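Nucleoporin nup120 (Schizosaccharomyces pombe, PDB 4GQ2) serves as a structural constituent of the nuclear pore complex, whose nucleoporins can also act as docking partners for transiently associated nuclear transport factors. Local coordinates at residues Asp45-Leu50 with Ala440-Gln445; Lys49-Glu54 with Asn431-Ser436. All coordinates share one frame; numbering follows the deposited sequence.

Contact 1: residues Asp45-Leu50 with Ala440-Gln445; sequences DDNEKL and ALLSFQ
A helix-helix packing joins the N-terminal part of helix 46-55 to the C-terminal turn of helix 434-443, with Asn47 and Leu50 meeting Leu442 and Ser443. It brings together a helix near the N terminus and one about 390 residues later, most of the propeller strands lying between them in sequence. The backbones come nearest at Asn47 and Ser443, whose CA atoms are 6.9 Å apart. Asn47 has CG anti to its own carbonyl carbon (chi1 -81°), which sends its amide across to the other helix. Asn47 ND2 rests on the CA-CB part of Ser443, 3.5 Å from its CB, while Asn47 OD1 lies 4.0 Å from Leu442 CD2; both are van der Waals contacts. One turn further along, Leu50 and Leu442 run nearly perpendicular to each other and meet methyl to methyl, Leu50 CD1 lying 3.9 Å from Leu442 CD2. That same CD2 therefore serves both Asn47 and Leu50. The leucine pair is buried, whereas Asn47 and Ser443 remain partly open to solvent. Helix 453-459 closes over the apolar side, with Leu456 against Leu50 and Phe459 against Leu442, while Leu509 of helix 492-515 packs on Ser443.

Contact 2: residues Lys49-Glu54 with Asn431-Ser436; sequences KLFKKE and NTSIES
Phe51 of helix 46-55 carries the packing here, its ring directed at the first turn of helix 434-443, where it meets Ser433, Glu435 and Ser436. CG stands anti to the backbone N (chi1 -174°), which extends the ring away from its own helix and brings CE1 and CZ foremost against the other. Phe51 CE1 lies 3.4 Å from Ser436 N, an oblique approach to the ring, and 3.8 Å from Ser436 CB. Glu435 adds its CB, 4.0 Å from Phe51 CE1, and its carbonyl carbon sits at the ring edge, near the ring plane; the carboxylate then turns away from the aromatic group. Also at the edge is Ser433 OG, 4.1 Å from Phe51 CZ.

The hydrogen bonds lie within the helix start that receives the ring. Ser433 is the N-cap: its OG accepts from Ser436 N at 3.2 Å, with an N-H...O angle of 163°. In return, the hydroxyl of Ser436 donates to Ser433 O, with OG and O 2.7 Å apart and the donor tilted 22° from the carbonyl plane. Two side-chain bonds thus tie the same two serines. Ser433 OG is also hydrogen-bonded to Asp514 OD1, at the end of helix 492-515, and Asp13 OD2 accepts from Ile434 N.

The chemistry is thus split: contact across the helices is by van der Waals packing of one buried aromatic ring, while the amide N beside that ring is already engaged by the N-cap serine, consistent with a phenyl group being able to cover a polar helix start.

In the fold
Contacts 1 and 2 are two points of one interface between helix 46-55 and helix 434-443, with centres about 10 Å apart. Residues 45-50, at the start of the first helix, meet the end of the second, and residues 49-54 meet its beginning, so the two helices lie side by side in an antiparallel sense. Contact 2 is the more buried, with three of its four touching residues buried against two of four, and its centre also lies nearer that of the chain, about 19 Å against about 28 Å. Between the two, Phe51 also packs on Val439. Helix 492-515 touches helix 434-443 at both places; both belong to the Nup120/160 beta-propeller domain.

Contact 1: residues Asp45-Leu50 with Ala440-Gln445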
# COMPACT_ATOMS: atom_id res chain seq x y z
N ASP A 45 -9.85 -8.82 29.07
CA ASP A 45 -9.70 -10.12 29.71
C ASP A 45 -8.82 -11.08 28.90
O ASP A 45 -7.70 -10.71 28.51
CB ASP A 45 -11.07 -10.75 30.04
CG ASP A 45 -12.04 -10.75 28.86
OD1 ASP A 45 -11.61 -10.54 27.70
OD2 ASP A 45 -13.25 -10.97 29.09
N ASP A 46 -9.32 -12.29 28.63
CA ASP A 46 -8.51 -13.36 28.03
C ASP A 46 -7.81 -13.02 26.72
O ASP A 46 -6.63 -13.31 26.56
CB ASP A 46 -9.32 -14.65 27.91
CG ASP A 46 -9.26 -15.50 29.17
OD1 ASP A 46 -8.15 -15.67 29.73
OD2 ASP A 46 -10.32 -16.00 29.61
N ASN A 47 -8.52 -12.40 25.78
CA ASN A 47 -7.88 -12.03 24.51
C ASN A 47 -6.76 -11.00 24.69
O ASN A 47 -5.72 -11.09 24.04
CB ASN A 47 -8.90 -11.58 23.46
CG ASN A 47 -9.57 -12.77 22.75
OD1 ASN A 47 -8.96 -13.82 22.54
ND2 ASN A 47 -10.84 -12.59 22.37
N GLU A 48 -6.98 -10.04 25.59
CA GLU A 48 -5.95 -9.07 25.97
C GLU A 48 -4.74 -9.75 26.63
O GLU A 48 -3.58 -9.39 26.35
CB GLU A 48 -6.55 -7.99 26.88
CG GLU A 48 -5.54 -6.99 27.43
CD GLU A 48 -6.16 -5.94 28.33
OE1 GLU A 48 -7.35 -5.61 28.16
OE2 GLU A 48 -5.44 -5.42 29.21
N LYS A 49 -5.00 -10.73 27.49
CA LYS A 49 -3.93 -11.49 28.16
C LYS A 49 -3.19 -12.40 27.19
O LYS A 49 -2.00 -12.67 27.36
CB LYS A 49 -4.48 -12.33 29.32
CG LYS A 49 -4.79 -11.54 30.59
CD LYS A 49 -5.45 -12.45 31.61
CE LYS A 49 -6.38 -11.68 32.54
NZ LYS A 49 -7.58 -12.49 32.86
N LEU A 50 -3.91 -12.87 26.18
CA LEU A 50 -3.33 -13.68 25.11
C LEU A 50 -2.32 -12.84 24.32
O LEU A 50 -1.20 -13.28 24.06
CB LEU A 50 -4.45 -14.15 24.17
CG LEU A 50 -4.41 -15.51 23.47
CD1 LEU A 50 -5.12 -15.40 22.12
CD2 LEU A 50 -3.01 -16.06 23.27
N ALA A 440 -7.36 -9.33 17.57
CA ALA A 440 -8.62 -8.59 17.47
C ALA A 440 -9.65 -9.36 16.64
O ALA A 440 -10.83 -9.41 16.99
CB ALA A 440 -8.39 -7.22 16.89
N LEU A 441 -9.19 -9.96 15.54
CA LEU A 441 -10.05 -10.75 14.67
C LEU A 441 -10.69 -11.95 15.40
O LEU A 441 -11.85 -12.27 15.14
CB LEU A 441 -9.28 -11.23 13.43
CG LEU A 441 -10.11 -11.85 12.30
CD1 LEU A 441 -11.20 -10.89 11.84
CD2 LEU A 441 -9.20 -12.24 11.15
N LEU A 442 -9.93 -12.59 16.29
CA LEU A 442 -10.43 -13.67 17.15
C LEU A 442 -11.66 -13.24 17.94
O LEU A 442 -12.70 -13.91 17.92
CB LEU A 442 -9.34 -14.09 18.13
CG LEU A 442 -8.61 -15.44 18.05
CD1 LEU A 442 -7.85 -15.63 16.75
CD2 LEU A 442 -7.67 -15.55 19.23
N SER A 443 -11.53 -12.11 18.64
CA SER A 443 -12.59 -11.54 19.46
C SER A 443 -13.88 -11.29 18.68
O SER A 443 -14.98 -11.38 19.23
CB SER A 443 -12.09 -10.25 20.11
OG SER A 443 -13.14 -9.51 20.71
N PHE A 444 -13.75 -10.99 17.39
CA PHE A 444 -14.90 -10.73 16.52
C PHE A 444 -15.43 -12.02 15.91
O PHE A 444 -16.10 -12.02 14.87
CB PHE A 444 -14.55 -9.68 15.44
CG PHE A 444 -14.73 -8.25 15.91
CD1 PHE A 444 -14.12 -7.79 17.08
CD2 PHE A 444 -15.50 -7.35 15.17
CE1 PHE A 444 -14.29 -6.48 17.51
CE2 PHE A 444 -15.66 -6.03 15.59
CZ PHE A 444 -15.06 -5.60 16.77
N GLN A 445 -15.12 -13.13 16.58
CA GLN A 445 -15.58 -14.47 16.20
C GLN A 445 -15.77 -15.28 17.49
O GLN A 445 -16.26 -14.76 18.49
CB GLN A 445 -14.57 -15.15 15.26
CG GLN A 445 -14.28 -14.41 13.96
CD GLN A 445 -13.32 -15.13 13.03
OE1 GLN A 445 -13.39 -14.98 11.81
NE2 GLN A 445 -12.40 -15.91 13.60

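Contact 2: residues Lys49-Glu54 with Asn431-Ser436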
# COMPACT_ATOMS: atom_id res chain seq x y z
N LYS A 49 -5.00 -10.73 27.49
CA LYS A 49 -3.93 -11.49 28.16
C LYS A 49 -3.19 -12.40 27.19
O LYS A 49 -2.00 -12.67 27.36
CB LYS A 49 -4.48 -12.33 29.32
CG LYS A 49 -4.79 -11.54 30.59
CD LYS A 49 -5.45 -12.45 31.61
CE LYS A 49 -6.38 -11.68 32.54
NZ LYS A 49 -7.58 -12.49 32.86
N LEU A 50 -3.91 -12.87 26.18
CA LEU A 50 -3.33 -13.68 25.11
C LEU A 50 -2.32 -12.84 24.32
O LEU A 50 -1.20 -13.28 24.06
CB LEU A 50 -4.45 -14.15 24.17
CG LEU A 50 -4.41 -15.51 23.47
CD1 LEU A 50 -5.12 -15.40 22.12
CD2 LEU A 50 -3.01 -16.06 23.27
N PHE A 51 -2.74 -11.63 23.93
CA PHE A 51 -1.88 -10.71 23.21
C PHE A 51 -0.63 -10.41 24.02
O PHE A 51 0.49 -10.57 23.53
CB PHE A 51 -2.63 -9.41 22.86
CG PHE A 51 -1.84 -8.49 21.98
CD1 PHE A 51 -1.66 -8.77 20.63
CD2 PHE A 51 -1.26 -7.34 22.50
CE1 PHE A 51 -0.91 -7.93 19.82
CE2 PHE A 51 -0.51 -6.49 21.70
CZ PHE A 51 -0.34 -6.79 20.35
N LYS A 52 -0.83 -10.00 25.28
CA LYS A 52 0.26 -9.68 26.20
C LYS A 52 1.22 -10.83 26.41
O LYS A 52 2.44 -10.64 26.42
CB LYS A 52 -0.28 -9.19 27.55
CG LYS A 52 -0.89 -7.80 27.51
CD LYS A 52 -1.08 -7.26 28.91
CE LYS A 52 -2.04 -6.08 28.92
NZ LYS A 52 -2.03 -5.37 30.24
N LYS A 53 0.68 -12.04 26.55
CA LYS A 53 1.52 -13.20 26.82
C LYS A 53 2.36 -13.54 25.61
O LYS A 53 3.54 -13.86 25.74
CB LYS A 53 0.67 -14.40 27.24
CG LYS A 53 1.48 -15.57 27.79
CD LYS A 53 0.59 -16.74 28.18
CE LYS A 53 1.44 -17.90 28.69
NZ LYS A 53 0.60 -19.10 28.98
N GLU A 54 1.77 -13.43 24.42
CA GLU A 54 2.40 -13.91 23.19
C GLU A 54 3.16 -12.86 22.38
O GLU A 54 4.06 -13.23 21.62
CB GLU A 54 1.36 -14.57 22.28
CG GLU A 54 0.45 -15.58 22.97
CD GLU A 54 1.06 -16.97 23.10
OE1 GLU A 54 2.05 -17.27 22.40
OE2 GLU A 54 0.53 -17.78 23.89
N ASN A 431 0.46 1.25 10.92
CA ASN A 431 1.73 0.96 11.60
C ASN A 431 1.58 0.18 12.92
O ASN A 431 2.47 0.17 13.76
CB ASN A 431 2.56 2.24 11.81
CG ASN A 431 2.87 2.96 10.51
OD1 ASN A 431 1.99 3.18 9.68
ND2 ASN A 431 4.13 3.34 10.33
N THR A 432 0.43 -0.47 13.08
CA THR A 432 0.23 -1.39 14.18
C THR A 432 0.74 -2.76 13.73
O THR A 432 0.91 -2.99 12.53
CB THR A 432 -1.26 -1.49 14.59
OG1 THR A 432 -1.99 -2.21 13.60
CG2 THR A 432 -1.89 -0.12 14.78
N SER A 433 0.98 -3.66 14.68
CA SER A 433 1.46 -5.00 14.37
C SER A 433 0.35 -5.86 13.77
O SER A 433 -0.83 -5.67 14.06
CB SER A 433 1.97 -5.70 15.63
OG SER A 433 0.88 -6.06 16.47
N ILE A 434 0.77 -6.82 12.96
CA ILE A 434 -0.12 -7.83 12.40
C ILE A 434 -0.80 -8.66 13.49
O ILE A 434 -1.98 -9.00 13.35
CB ILE A 434 0.63 -8.70 11.35
CG1 ILE A 434 0.31 -8.21 9.94
CG2 ILE A 434 0.25 -10.18 11.44
CD1 ILE A 434 0.94 -6.89 9.56
N GLU A 435 -0.08 -8.93 14.58
CA GLU A 435 -0.64 -9.76 15.65
C GLU A 435 -1.87 -9.14 16.29
O GLU A 435 -2.86 -9.84 16.52
CB GLU A 435 0.41 -10.11 16.71
CG GLU A 435 1.39 -11.18 16.26
CD GLU A 435 2.53 -10.62 15.42
OE1 GLU A 435 2.69 -9.38 15.39
OE2 GLU A 435 3.27 -11.41 14.81
N SER A 436 -1.83 -7.83 16.53
CA SER A 436 -2.97 -7.12 17.11
C SER A 436 -4.22 -7.23 16.26
O SER A 436 -5.33 -7.32 16.79
CB SER A 436 -2.62 -5.65 17.36
OG SER A 436 -2.43 -4.97 16.14